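PDB 3QZ6: HpcH/HpaI aldolase from Desulfitobacterium hafniense, which belongs to the HpcH/HpaI aldolase family and folds as a closed barrel of eight parallel strands surrounded by helices. Local coordinates for residues Q98-M103 against L163-V168; P74-A79 against V107-Y112. All coordinates share one frame; numbering follows the deposited sequence.

Interaction 1: Q98-M103 against L163-V168; sequences QSAETM and LAVQGV
This is an apolar contact on the outer layer of the barrel, where the first turn of helix 100-110 packs against the loop leading into strand 170-173. Ala-100 and Met-103, one turn apart, present methyl and methylene groups to Val-165, whose two branches divide the work. Its CG2 lies 3.6 Å from Ala-100 CB and also reaches the carbonyl oxygen of Ala-100, while Val-165 CG1 sits 3.9 Å from Met-103 CB. Val-168 adds one branch: its CG2 is 3.9 Å from Met-103 CG and lies close to CB as well, the two side chains crossing at about a right angle. Met-103 is modelled as selenomethionine. Its chain bends at chi2 (-58°), with the selenium 4.0 Å from Val-168 CG2, and again at chi3, where the terminal methyl turns away from the loop; Ile-94, Val-97 and Ile-162 also touch this residue. Both valines point at the helix from the two ends of a type II turn, closed by Val-168 N to Val-165 O at 3.3 Å, with Gly-167 taking the positive phi of its third position. Cohesion here probably comes from van der Waals packing and partial burial of apolar surface, more complete at Met-103 and Val-168.

Interaction 2: P74-A79 against V107-Y112; sequences PQVDRA and VRLAKY
Leu-109 sets its CD1 methyl on the face of the peptide group joining Asp-77 to Arg-78, almost straight above the carbonyl carbon: CD1 is 3.5 Å from Asp-77 C and 3.8 Å from Arg-78 N. Two more groups flank the leucine tip. Val-76 CG1 approaches to 3.9 Å of that same CD1, and the other branch, Leu-109 CD2, lies 4.0 Å from Arg-78 CB, against the root of the arginine rather than its guanidinium. With CD1 anti to its CA (chi2 169°), Leu-109 extends fully and brings this methyl against Val-76 and the Asp-77 to Arg-78 peptide. Within the loop, two flat groups meet as well: Gln-75 NE2 donates to Asp-77 OD2 at 3.0 Å, the acceptor lying near the amide plane but the donor standing well above the carboxylate plane, about 50° out of it. The other carboxylate oxygen, OD1, is hydrogen-bonded to His-80 ND1, and Asp-77 serves as the N-cap of helix 78-87, which probably limits movement of the peptide beneath the leucine. Val-81 also touches Leu-109, while Val-76 rests on Glu-105 and Thr-106. Here neighbouring outer helices of a TIM barrel meet: the last turn of helix 100-110 packs on the capped start of helix 78-87, which follows the third strand.

From the N terminus, the chain leaves strand 68-72 through 74-79, runs along helix 78-87 and strand 91-94, and passes 98-103 before reaching 107-112, where interaction 2 closes a loop of 27 intervening residues. Interaction 1 closes a longer one, of 59 residues, when 163-168 returns to 98-103 ahead of strand 170-173. The segments alternate, so the two loops cross rather than nest. Helix 100-110 is common to both: its start serves interaction 1, its end interaction 2. The contacts also meet directly, Val-107 CG2 lying 3.5 Å from Gln-166 O. Together they tie this helix to the helix before it and to the approach to the sixth strand.

Interaction 1: Q98-M103 against L163-V168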
loop_
_atom_site.group_PDB
_atom_site.type_symbol
_atom_site.label_atom_id
_atom_site.label_comp_id
_atom_site.label_asym_id
_atom_site.label_seq_id
_atom_site.Cartn_x
_atom_site.Cartn_y
_atom_site.Cartn_z
ATOM N N GLN A 98 4.690 18.032 25.885
ATOM C CA GLN A 98 5.558 18.229 27.041
ATOM C C GLN A 98 4.983 19.109 28.150
ATOM O O GLN A 98 5.637 19.304 29.171
ATOM C CB GLN A 98 6.897 18.812 26.595
ATOM C CG GLN A 98 7.721 17.890 25.734
ATOM C CD GLN A 98 9.173 18.311 25.699
ATOM O OE1 GLN A 98 9.877 18.228 26.709
ATOM N NE2 GLN A 98 9.626 18.780 24.542
ATOM N N SER A 99 3.785 19.653 27.963
ATOM C CA SER A 99 3.228 20.537 28.993
ATOM C C SER A 99 1.723 20.661 28.880
ATOM O O SER A 99 1.147 20.389 27.826
ATOM C CB SER A 99 3.817 21.936 28.844
ATOM O OG SER A 99 3.393 22.490 27.611
ATOM N N ALA A 100 1.092 21.093 29.965
ATOM C CA ALA A 100 -0.340 21.343 29.964
ATOM C C ALA A 100 -0.674 22.390 28.908
ATOM O O ALA A 100 -1.722 22.321 28.271
ATOM C CB ALA A 100 -0.812 21.815 31.345
ATOM N N GLU A 101 0.226 23.350 28.712
ATOM C CA GLU A 101 -0.070 24.466 27.824
ATOM C C GLU A 101 -0.350 23.995 26.391
ATOM O O GLU A 101 -1.251 24.501 25.729
ATOM C CB GLU A 101 1.049 25.507 27.849
ATOM C CG GLU A 101 0.785 26.698 26.926
ATOM C CD GLU A 101 -0.594 27.331 27.140
ATOM O OE1 GLU A 101 -1.002 27.506 28.315
ATOM O OE2 GLU A 101 -1.268 27.648 26.129
ATOM N N THR A 102 0.420 23.022 25.916
ATOM C CA THR A 102 0.210 22.489 24.573
ATOM C C THR A 102 -1.195 21.906 24.443
ATOM O O THR A 102 -1.863 22.090 23.431
ATOM C CB THR A 102 1.251 21.413 24.242
ATOM O OG1 THR A 102 2.552 22.013 24.225
ATOM C CG2 THR A 102 0.968 20.782 22.886
HETATM N N MSE A 103 -1.634 21.196 25.476
HETATM C CA MSE A 103 -2.974 20.626 25.483
HETATM C C MSE A 103 -4.046 21.709 25.581
HETATM O O MSE A 103 -5.083 21.627 24.913
HETATM C CB MSE A 103 -3.129 19.629 26.630
HETATM C CG MSE A 103 -2.326 18.354 26.457
HETATM SE SE MSE A 103 -2.793 17.395 24.801
HETATM C CE MSE A 103 -1.454 18.058 23.699
ATOM N N LEU A 163 -2.221 15.486 31.573
ATOM C CA LEU A 163 -3.473 14.748 31.394
ATOM C C LEU A 163 -4.678 15.327 32.140
ATOM O O LEU A 163 -5.806 14.898 31.910
ATOM C CB LEU A 163 -3.290 13.271 31.756
ATOM C CG LEU A 163 -2.209 12.542 30.956
ATOM C CD1 LEU A 163 -2.205 11.052 31.289
ATOM C CD2 LEU A 163 -2.423 12.755 29.467
ATOM N N ALA A 164 -4.448 16.294 33.027
ATOM C CA ALA A 164 -5.546 16.913 33.769
ATOM C C ALA A 164 -6.254 18.002 32.963
ATOM O O ALA A 164 -7.318 18.474 33.350
ATOM C CB ALA A 164 -5.044 17.489 35.111
ATOM N N VAL A 165 -5.659 18.412 31.847
ATOM C CA VAL A 165 -6.270 19.441 31.015
ATOM C C VAL A 165 -7.617 18.951 30.494
ATOM O O VAL A 165 -7.720 17.852 29.955
ATOM C CB VAL A 165 -5.353 19.851 29.838
ATOM C CG1 VAL A 165 -6.088 20.770 28.891
ATOM C CG2 VAL A 165 -4.076 20.542 30.370
ATOM N N GLN A 166 -8.649 19.763 30.676
ATOM C CA GLN A 166 -9.986 19.423 30.206
ATOM C C GLN A 166 -10.009 19.334 28.676
ATOM O O GLN A 166 -9.509 20.220 27.980
ATOM C CB GLN A 166 -10.987 20.467 30.689
ATOM C CG GLN A 166 -12.420 20.211 30.249
ATOM C CD GLN A 166 -13.350 21.354 30.636
ATOM O OE1 GLN A 166 -13.426 22.375 29.945
ATOM N NE2 GLN A 166 -14.050 21.193 31.753
ATOM N N GLY A 167 -10.567 18.251 28.155
ATOM C CA GLY A 167 -10.611 18.055 26.717
ATOM C C GLY A 167 -9.599 17.038 26.221
ATOM O O GLY A 167 -9.618 16.668 25.055
ATOM N N VAL A 168 -8.708 16.576 27.092
ATOM C CA VAL A 168 -7.761 15.544 26.675
ATOM C C VAL A 168 -8.429 14.185 26.782
ATOM O O VAL A 168 -8.788 13.751 27.872
ATOM C CB VAL A 168 -6.486 15.542 27.525
ATOM C CG1 VAL A 168 -5.563 14.405 27.083
ATOM C CG2 VAL A 168 -5.779 16.885 27.427
#

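Interaction 2: P74-A79 against V107-Y112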
loop_
_atom_site.group_PDB
_atom_site.type_symbol
_atom_site.label_atom_id
_atom_site.label_comp_id
_atom_site.label_asym_id
_atom_site.label_seq_id
_atom_site.Cartn_x
_atom_site.Cartn_y
_atom_site.Cartn_z
ATOM N N PRO A 74 2.157 18.250 12.717
ATOM C CA PRO A 74 3.542 18.589 13.086
ATOM C C PRO A 74 3.658 19.683 14.152
ATOM O O PRO A 74 4.674 19.782 14.835
ATOM C CB PRO A 74 4.135 19.082 11.766
ATOM C CG PRO A 74 2.940 19.634 11.007
ATOM C CD PRO A 74 1.797 18.721 11.366
ATOM N N GLN A 75 2.640 20.519 14.273
ATOM C CA GLN A 75 2.660 21.585 15.270
ATOM C C GLN A 75 1.223 21.983 15.523
ATOM O O GLN A 75 0.349 21.745 14.690
ATOM C CB GLN A 75 3.469 22.801 14.787
ATOM C CG GLN A 75 2.787 23.592 13.674
ATOM C CD GLN A 75 3.740 24.481 12.898
ATOM O OE1 GLN A 75 4.951 24.292 12.942
ATOM N NE2 GLN A 75 3.193 25.447 12.160
ATOM N N VAL A 76 0.973 22.570 16.682
ATOM C CA VAL A 76 -0.374 22.970 17.046
ATOM C C VAL A 76 -0.614 24.421 16.651
ATOM O O VAL A 76 -0.092 25.334 17.272
ATOM C CB VAL A 76 -0.590 22.792 18.554
ATOM C CG1 VAL A 76 -1.965 23.305 18.967
ATOM C CG2 VAL A 76 -0.423 21.323 18.922
ATOM N N ASP A 77 -1.364 24.633 15.579
ATOM C CA ASP A 77 -1.809 25.982 15.242
ATOM C C ASP A 77 -3.178 25.921 14.587
ATOM O O ASP A 77 -3.696 24.839 14.319
ATOM C CB ASP A 77 -0.784 26.764 14.388
ATOM C CG ASP A 77 -0.538 26.135 13.022
ATOM O OD1 ASP A 77 -1.338 25.250 12.620
ATOM O OD2 ASP A 77 0.458 26.539 12.348
ATOM N N ARG A 78 -3.756 27.089 14.338
ATOM C CA ARG A 78 -5.113 27.177 13.826
ATOM C C ARG A 78 -5.199 26.585 12.430
ATOM O O ARG A 78 -6.172 25.891 12.102
ATOM C CB ARG A 78 -5.592 28.636 13.828
ATOM C CG ARG A 78 -7.096 28.782 13.631
ATOM C CD ARG A 78 -7.562 30.195 13.997
ATOM N NE ARG A 78 -9.018 30.242 14.034
ATOM C CZ ARG A 78 -9.782 30.426 12.965
ATOM N NH1 ARG A 78 -9.231 30.602 11.767
ATOM N NH2 ARG A 78 -11.100 30.451 13.098
ATOM N N ALA A 79 -4.176 26.842 11.613
ATOM C CA ALA A 79 -4.150 26.313 10.245
ATOM C C ALA A 79 -4.344 24.795 10.238
ATOM O O ALA A 79 -5.114 24.266 9.434
ATOM C CB ALA A 79 -2.851 26.687 9.539
ATOM N N VAL A 107 -6.899 22.149 22.713
ATOM C CA VAL A 107 -8.318 22.168 23.041
ATOM C C VAL A 107 -8.978 23.512 22.678
ATOM O O VAL A 107 -10.094 23.542 22.157
ATOM C CB VAL A 107 -8.551 21.820 24.524
ATOM C CG1 VAL A 107 -10.024 22.032 24.905
ATOM C CG2 VAL A 107 -8.117 20.377 24.787
ATOM N N ARG A 108 -8.291 24.620 22.936
ATOM C CA ARG A 108 -8.837 25.932 22.570
ATOM C C ARG A 108 -9.146 26.018 21.069
ATOM O O ARG A 108 -10.157 26.591 20.658
ATOM C CB ARG A 108 -7.871 27.055 22.946
ATOM C CG ARG A 108 -8.450 28.471 22.724
ATOM C CD ARG A 108 -7.421 29.577 23.007
ATOM N NE ARG A 108 -6.304 29.570 22.053
ATOM C CZ ARG A 108 -6.336 30.123 20.840
ATOM N NH1 ARG A 108 -7.429 30.738 20.405
ATOM N NH2 ARG A 108 -5.269 30.066 20.056
ATOM N N LEU A 109 -8.267 25.453 20.248
ATOM C CA LEU A 109 -8.441 25.531 18.801
ATOM C C LEU A 109 -9.472 24.541 18.288
ATOM O O LEU A 109 -10.084 24.759 17.242
ATOM C CB LEU A 109 -7.111 25.288 18.102
ATOM C CG LEU A 109 -6.043 26.373 18.285
ATOM C CD1 LEU A 109 -4.697 25.875 17.767
ATOM C CD2 LEU A 109 -6.443 27.674 17.582
ATOM N N ALA A 110 -9.674 23.465 19.040
ATOM C CA ALA A 110 -10.446 22.317 18.562
ATOM C C ALA A 110 -11.912 22.342 18.973
ATOM O O ALA A 110 -12.734 21.650 18.371
ATOM C CB ALA A 110 -9.804 21.028 19.048
ATOM N N LYS A 111 -12.233 23.110 20.009
ATOM C CA LYS A 111 -13.589 23.109 20.563
ATOM C C LYS A 111 -14.322 24.407 20.253
ATOM O O LYS A 111 -13.742 25.488 20.342
ATOM C CB LYS A 111 -13.551 22.928 22.090
ATOM C CG LYS A 111 -13.029 21.593 22.560
ATOM C CD LYS A 111 -13.978 20.471 22.199
ATOM C CE LYS A 111 -13.324 19.111 22.392
ATOM N NZ LYS A 111 -13.491 18.589 23.759
ATOM N N TYR A 112 -15.600 24.294 19.906
ATOM C CA TYR A 112 -16.459 25.456 19.728
ATOM C C TYR A 112 -16.725 26.119 21.073
ATOM O O TYR A 112 -16.649 25.465 22.110
ATOM C CB TYR A 112 -17.807 25.031 19.142
ATOM C CG TYR A 112 -17.736 24.507 17.729
ATOM C CD1 TYR A 112 -17.226 25.297 16.702
ATOM C CD2 TYR A 112 -18.202 23.235 17.414
ATOM C CE1 TYR A 112 -17.172 24.828 15.395
ATOM C CE2 TYR A 112 -18.154 22.755 16.100
ATOM C CZ TYR A 112 -17.636 23.557 15.105
ATOM O OH TYR A 112 -17.590 23.095 13.803
#